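Multicopper oxidase (PDB 4E9V) probably oxidises substrates at a mononuclear copper and reduces dioxygen to water at a trinuclear copper cluster between subunits. Local coordinates at the copper (II) ion site. Residues are numbered along the deposited sequence; one frame, centred on the assembly and turned at random. Chains: chain A/B, Multicopper oxidase.

The copper (II) ion site. Residues chain A 60-62, 73, 102, 104-106; chain B 204, 206, 227-228, 250, 252-254. With CU (copper (II) ion), chain C; CU (copper (II) ion), chain D; CU (copper (II) ion), chain E; O (oxygen atom), chain F; OH (hydroxide ion), chain G.
The lone oxygen atom O is the best-held polar atom: three copper ions grip it. O O lies 2.1 Å from CU (chain E), and its bonds to the other two coppers are longer. All three coppers, the oxygen and the hydroxide are partly occupied. This is the trinuclear cluster of a multicopper oxidase, where dioxygen is probably reduced. Eight histidines hold it, four from each chain. CU (chain E) sits almost in line between A:His60 NE2 and B:His204 NE2 (177° at the copper). The hydroxide oxygen, OH O, binds CU (chain D) at 2.3 Å.

A:His62 has CG anti to the backbone N (chi1 -176°) and binds CU (chain C) through ND1 at 2.0 Å, where the other seven use NE2. On its far side A:His62 NE2 donates to B:Asp227 OD1 at 2.8 Å, from above the carboxylate plane. B:Thr228 OG1 donates to the same oxygen, nearly along its C-O axis. An alanine in place of B:Asp227 would probably loosen the A:His62 ring and B:Thr228. That ring lies between B:His204 CE1 on one face and A:Trp102 NE1 on the other.

A:Asp73 bridges the chains. A:Asp73 OD2 accepts a hydrogen bond from B:His206 ND1 on its syn lone pair, at 2.6 Å and nearly straight (169° at H). A:Asp73 O accepts from A:His60 ND1 at 2.9 Å. B:Ile250 CG2 backs the B:His206 ring.

The site lies between two subunits, with ligands from strands 60-62 and 101-104 of chain A, 201-205 and 248-253 of chain B, and adjoining loops.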
ATOM      1  N   HIS A  60       0.278 -22.902  -8.911  1.00 10.45           N
ATOM      2  CA  HIS A  60       1.438 -22.537  -8.114  1.00  8.85           C
ATOM      3  C   HIS A  60       1.021 -22.478  -6.642  1.00  8.59           C
ATOM      4  O   HIS A  60      -0.092 -22.022  -6.345  1.00  8.26           O
ATOM      5  CB  HIS A  60       2.002 -21.212  -8.632  1.00 11.10           C
ATOM      6  CG  HIS A  60       2.804 -20.538  -7.560  1.00 15.97           C
ATOM      7  ND1 HIS A  60       3.974 -21.077  -7.084  1.00  9.56           N
ATOM      8  CD2 HIS A  60       2.579 -19.386  -6.870  1.00 13.27           C
ATOM      9  CE1 HIS A  60       4.462 -20.289  -6.137  1.00 10.10           C
ATOM     10  NE2 HIS A  60       3.629 -19.268  -6.004  1.00 15.97           N
ATOM     11  N   TRP A  61       1.893 -22.953  -5.778  1.00  8.91           N
ATOM     12  CA  TRP A  61       1.663 -23.074  -4.333  1.00 10.08           C
ATOM     13  C   TRP A  61       2.422 -21.956  -3.629  1.00  7.95           C
ATOM     14  O   TRP A  61       3.598 -22.041  -3.301  1.00  7.28           O
ATOM     15  CB  TRP A  61       2.023 -24.496  -3.868  1.00 10.18           C
ATOM     16  CG  TRP A  61       1.361 -25.473  -4.816  1.00 11.66           C
ATOM     17  CD1 TRP A  61       1.931 -25.993  -5.939  1.00 14.76           C
ATOM     18  CD2 TRP A  61       0.041 -26.027  -4.745  1.00 13.79           C
ATOM     19  NE1 TRP A  61       1.044 -26.844  -6.572  1.00 16.41           N
ATOM     20  CE2 TRP A  61      -0.125 -26.883  -5.861  1.00 16.64           C
ATOM     21  CE3 TRP A  61      -1.033 -25.895  -3.856  1.00  8.72           C
ATOM     22  CZ2 TRP A  61      -1.300 -27.596  -6.111  1.00 16.94           C
ATOM     23  CZ3 TRP A  61      -2.197 -26.605  -4.108  1.00 13.97           C
ATOM     24  CH2 TRP A  61      -2.331 -27.444  -5.216  1.00 13.65           C
ATOM     25  N   HIS A  62       1.692 -20.852  -3.428  1.00  9.97           N
ATOM     26  CA  HIS A  62       2.294 -19.619  -2.933  1.00 10.12           C
ATOM     27  C   HIS A  62       2.610 -19.756  -1.446  1.00 10.43           C
ATOM     28  O   HIS A  62       1.690 -19.835  -0.638  1.00 12.11           O
ATOM     29  CB  HIS A  62       1.397 -18.403  -3.154  1.00 17.11           C
ATOM     30  CG  HIS A  62       1.950 -17.055  -2.775  1.00 15.14           C
ATOM     31  ND1 HIS A  62       1.910 -16.032  -3.707  1.00 11.19           N
ATOM     32  CD2 HIS A  62       2.513 -16.497  -1.673  1.00  9.17           C
ATOM     33  CE1 HIS A  62       2.428 -14.936  -3.187  1.00 10.24           C
ATOM     34  NE2 HIS A  62       2.809 -15.192  -1.941  1.00 11.51           N
ATOM     35  N   ASP A  73       6.686 -26.221  -8.768  1.00 14.96           N
ATOM     36  CA  ASP A  73       6.337 -24.841  -8.410  1.00 13.80           C
ATOM     37  C   ASP A  73       5.186 -24.287  -9.238  1.00 18.01           C
ATOM     38  O   ASP A  73       4.508 -23.300  -8.898  1.00 10.82           O
ATOM     39  CB  ASP A  73       7.581 -23.951  -8.537  1.00 14.52           C
ATOM     40  CG  ASP A  73       7.404 -22.617  -7.823  1.00 22.09           C
ATOM     41  OD1 ASP A  73       6.849 -22.609  -6.695  1.00 10.78           O
ATOM     42  OD2 ASP A  73       7.820 -21.572  -8.382  1.00 13.45           O
ATOM     43  N   TRP A 102      -1.465 -20.025   0.073  1.00  4.31           N
ATOM     44  CA  TRP A 102      -2.580 -20.095  -0.868  1.00  2.37           C
ATOM     45  C   TRP A 102      -2.098 -20.726  -2.170  1.00  8.13           C
ATOM     46  O   TRP A 102      -0.903 -20.998  -2.307  1.00 12.98           O
ATOM     47  CB  TRP A 102      -3.235 -18.744  -1.076  1.00  9.63           C
ATOM     48  CG  TRP A 102      -2.472 -17.611  -1.676  1.00  8.39           C
ATOM     49  CD1 TRP A 102      -1.278 -17.095  -1.266  1.00  6.69           C
ATOM     50  CD2 TRP A 102      -2.867 -16.836  -2.813  1.00  5.41           C
ATOM     51  NE1 TRP A 102      -0.908 -16.047  -2.086  1.00  7.01           N
ATOM     52  CE2 TRP A 102      -1.863 -15.868  -3.039  1.00  7.02           C
ATOM     53  CE3 TRP A 102      -3.963 -16.845  -3.681  1.00  3.02           C
ATOM     54  CZ2 TRP A 102      -1.953 -14.953  -4.082  1.00  7.91           C
ATOM     55  CZ3 TRP A 102      -4.056 -15.940  -4.716  1.00  5.19           C
ATOM     56  CH2 TRP A 102      -3.038 -14.992  -4.912  1.00  7.26           C
ATOM     57  N   HIS A 104      -2.765 -20.699  -6.671  1.00 10.02           N
ATOM     58  CA  HIS A 104      -3.413 -20.000  -7.763  1.00  5.84           C
ATOM     59  C   HIS A 104      -2.808 -20.390  -9.107  1.00 11.73           C
ATOM     60  O   HIS A 104      -1.699 -20.915  -9.213  1.00 12.33           O
ATOM     61  CB  HIS A 104      -3.339 -18.476  -7.607  1.00  7.39           C
ATOM     62  CG  HIS A 104      -1.960 -17.905  -7.485  1.00 11.42           C
ATOM     63  ND1 HIS A 104      -1.152 -17.652  -8.567  1.00  8.48           N
ATOM     64  CD2 HIS A 104      -1.238 -17.539  -6.398  1.00 11.36           C
ATOM     65  CE1 HIS A 104       0.007 -17.155  -8.155  1.00  7.01           C
ATOM     66  NE2 HIS A 104      -0.025 -17.076  -6.841  1.00 10.45           N
ATOM     67  N   CYS A 105      -3.569 -20.115 -10.167  1.00  7.34           N
ATOM     68  CA  CYS A 105      -2.979 -20.471 -11.472  1.00 12.34           C
ATOM     69  C   CYS A 105      -1.777 -19.573 -11.699  1.00 14.44           C
ATOM     70  O   CYS A 105      -1.723 -18.488 -11.112  1.00 13.10           O
ATOM     71  CB  CYS A 105      -4.034 -20.309 -12.553  1.00 14.30           C
ATOM     72  SG  CYS A 105      -3.496 -20.609 -14.250  1.00 15.35           S
ATOM     73  N   HIS A 106      -0.830 -19.981 -12.531  1.00 12.55           N
ATOM     74  CA  HIS A 106       0.323 -19.146 -12.841  1.00 12.45           C
ATOM     75  C   HIS A 106       0.512 -18.994 -14.355  1.00 18.25           C
ATOM     76  O   HIS A 106       1.609 -18.655 -14.794  1.00 14.22           O
ATOM     77  CB  HIS A 106       1.616 -19.692 -12.225  1.00 15.36           C
ATOM     78  CG  HIS A 106       2.480 -18.616 -11.633  1.00 17.36           C
ATOM     79  ND1 HIS A 106       3.175 -17.724 -12.426  1.00 19.25           N
ATOM     80  CD2 HIS A 106       2.758 -18.279 -10.349  1.00 17.79           C
ATOM     81  CE1 HIS A 106       3.845 -16.887 -11.657  1.00 23.65           C
ATOM     82  NE2 HIS A 106       3.615 -17.201 -10.394  1.00 18.47           N
TER
ATOM     83  N   HIS B 204       7.526 -10.569  -4.714  1.00  9.86           N
ATOM     84  CA  HIS B 204       7.323 -11.919  -4.211  1.00  7.31           C
ATOM     85  C   HIS B 204       8.392 -12.869  -4.761  1.00  5.47           C
ATOM     86  O   HIS B 204       8.542 -12.938  -5.981  1.00  7.06           O
ATOM     87  CB  HIS B 204       5.925 -12.439  -4.588  1.00  7.57           C
ATOM     88  CG  HIS B 204       5.732 -13.906  -4.332  1.00  9.25           C
ATOM     89  ND1 HIS B 204       5.994 -14.508  -3.112  1.00  9.16           N
ATOM     90  CD2 HIS B 204       5.320 -14.897  -5.164  1.00  7.57           C
ATOM     91  CE1 HIS B 204       5.740 -15.807  -3.191  1.00  9.22           C
ATOM     92  NE2 HIS B 204       5.332 -16.053  -4.416  1.00 14.34           N
ATOM     93  N   HIS B 206       9.481 -16.655  -5.235  1.00  8.43           N
ATOM     94  CA  HIS B 206       9.154 -18.079  -5.189  1.00  8.74           C
ATOM     95  C   HIS B 206      10.262 -18.849  -4.496  1.00 10.36           C
ATOM     96  O   HIS B 206      11.408 -18.403  -4.469  1.00  9.49           O
ATOM     97  CB  HIS B 206       8.956 -18.650  -6.595  1.00 10.17           C
ATOM     98  CG  HIS B 206       7.676 -18.248  -7.246  1.00  9.56           C
ATOM     99  ND1 HIS B 206       6.985 -19.111  -8.069  1.00 10.19           N
ATOM    100  CD2 HIS B 206       6.958 -17.091  -7.206  1.00 10.28           C
ATOM    101  CE1 HIS B 206       5.881 -18.508  -8.516  1.00  9.89           C
ATOM    102  NE2 HIS B 206       5.861 -17.290  -8.006  1.00 10.18           N
ATOM    103  N   ASP B 227       7.065 -13.411   2.290  1.00  9.82           N
ATOM    104  CA  ASP B 227       7.259 -13.950   0.946  1.00  5.62           C
ATOM    105  C   ASP B 227       6.833 -12.873  -0.049  1.00  9.09           C
ATOM    106  O   ASP B 227       7.137 -13.029  -1.231  1.00  6.07           O
ATOM    107  CB  ASP B 227       6.542 -15.261   0.690  1.00  5.69           C
ATOM    108  CG  ASP B 227       5.035 -15.236   0.775  1.00  9.22           C
ATOM    109  OD1 ASP B 227       4.389 -14.371   0.164  1.00  9.23           O
ATOM    110  OD2 ASP B 227       4.483 -16.120   1.470  1.00 12.01           O
ATOM    111  N   THR B 228       6.163 -11.817   0.435  1.00  3.19           N
ATOM    112  CA  THR B 228       5.733 -10.751  -0.475  1.00  0.95           C
ATOM    113  C   THR B 228       5.978  -9.400   0.167  1.00 11.42           C
ATOM    114  O   THR B 228       5.480  -9.139   1.269  1.00 11.18           O
ATOM    115  CB  THR B 228       4.237 -10.884  -0.814  1.00  6.37           C
ATOM    116  OG1 THR B 228       4.005 -12.164  -1.424  1.00  7.09           O
ATOM    117  CG2 THR B 228       3.768  -9.818  -1.799  1.00  6.76           C
ATOM    118  N   ILE B 250      11.028 -18.092  -9.977  1.00  5.51           N
ATOM    119  CA  ILE B 250      10.631 -16.768 -10.449  1.00  9.97           C
ATOM    120  C   ILE B 250      10.437 -15.838  -9.251  1.00 10.62           C
ATOM    121  O   ILE B 250      10.142 -16.288  -8.148  1.00  9.03           O
ATOM    122  CB  ILE B 250       9.376 -16.867 -11.318  1.00 12.61           C
ATOM    123  CG1 ILE B 250       9.115 -15.662 -12.227  1.00 18.05           C
ATOM    124  CG2 ILE B 250       8.147 -17.133 -10.463  1.00 11.14           C
ATOM    125  CD1 ILE B 250       7.690 -15.675 -12.750  1.00 21.74           C
ATOM    126  N   HIS B 252       8.993 -11.825  -8.613  1.00  7.53           N
ATOM    127  CA  HIS B 252       8.258 -10.841  -9.387  1.00  4.54           C
ATOM    128  C   HIS B 252       7.255 -10.000  -8.600  1.00  5.02           C
ATOM    129  O   HIS B 252       6.889 -10.299  -7.474  1.00  8.29           O
ATOM    130  CB  HIS B 252       7.481 -11.578 -10.494  1.00  9.61           C
ATOM    131  CG  HIS B 252       6.459 -12.497  -9.892  1.00 11.58           C
ATOM    132  ND1 HIS B 252       5.169 -12.093  -9.611  1.00 17.42           N
ATOM    133  CD2 HIS B 252       6.545 -13.796  -9.516  1.00 15.41           C
ATOM    134  CE1 HIS B 252       4.504 -13.110  -9.093  1.00 17.12           C
ATOM    135  NE2 HIS B 252       5.314 -14.160  -9.025  1.00 18.14           N
ATOM    136  N   ASP B 253       6.820  -8.949  -9.271  1.00  5.90           N
ATOM    137  CA  ASP B 253       5.742  -8.100  -8.773  1.00 14.77           C
ATOM    138  C   ASP B 253       4.435  -8.887  -8.823  1.00 11.88           C
ATOM    139  O   ASP B 253       4.079  -9.396  -9.883  1.00 13.00           O
ATOM    140  CB  ASP B 253       5.671  -6.822  -9.595  1.00  9.55           C
ATOM    141  CG  ASP B 253       4.704  -5.777  -9.079  1.00 13.38           C
ATOM    142  OD1 ASP B 253       3.879  -6.071  -8.177  1.00  7.06           O
ATOM    143  OD2 ASP B 253       4.797  -4.653  -9.635  1.00 10.66           O
ATOM    144  N   HIS B 254       3.739  -9.006  -7.698  1.00  7.59           N
ATOM    145  CA  HIS B 254       2.511  -9.803  -7.663  1.00  9.55           C
ATOM    146  C   HIS B 254       1.275  -8.974  -7.947  1.00 11.53           C
ATOM    147  O   HIS B 254       0.154  -9.494  -7.959  1.00 10.24           O
ATOM    148  CB  HIS B 254       2.383 -10.463  -6.293  1.00  9.67           C
ATOM    149  CG  HIS B 254       1.679 -11.782  -6.282  1.00 13.43           C
ATOM    150  ND1 HIS B 254       0.352 -11.910  -6.644  1.00 14.17           N
ATOM    151  CD2 HIS B 254       2.106 -13.023  -5.941  1.00 14.21           C
ATOM    152  CE1 HIS B 254      -0.004 -13.174  -6.530  1.00 16.04           C
ATOM    153  NE2 HIS B 254       1.038 -13.872  -6.106  1.00 15.67           N
TER
HETATM  154 CU    CU C1402       1.206 -15.860  -5.552  0.80 16.78          CU
HETATM  155 CU    CU D2401       4.327 -16.114  -8.606  0.80 19.57          CU
HETATM  156 CU    CU E2402       4.535 -17.668  -5.192  0.65 18.65          CU
HETATM  157  O     O F1403       3.247 -16.673  -6.588  0.65  8.39           O
HETATM  158  O    OH G2403       2.235 -15.353  -8.011  0.65 18.12           O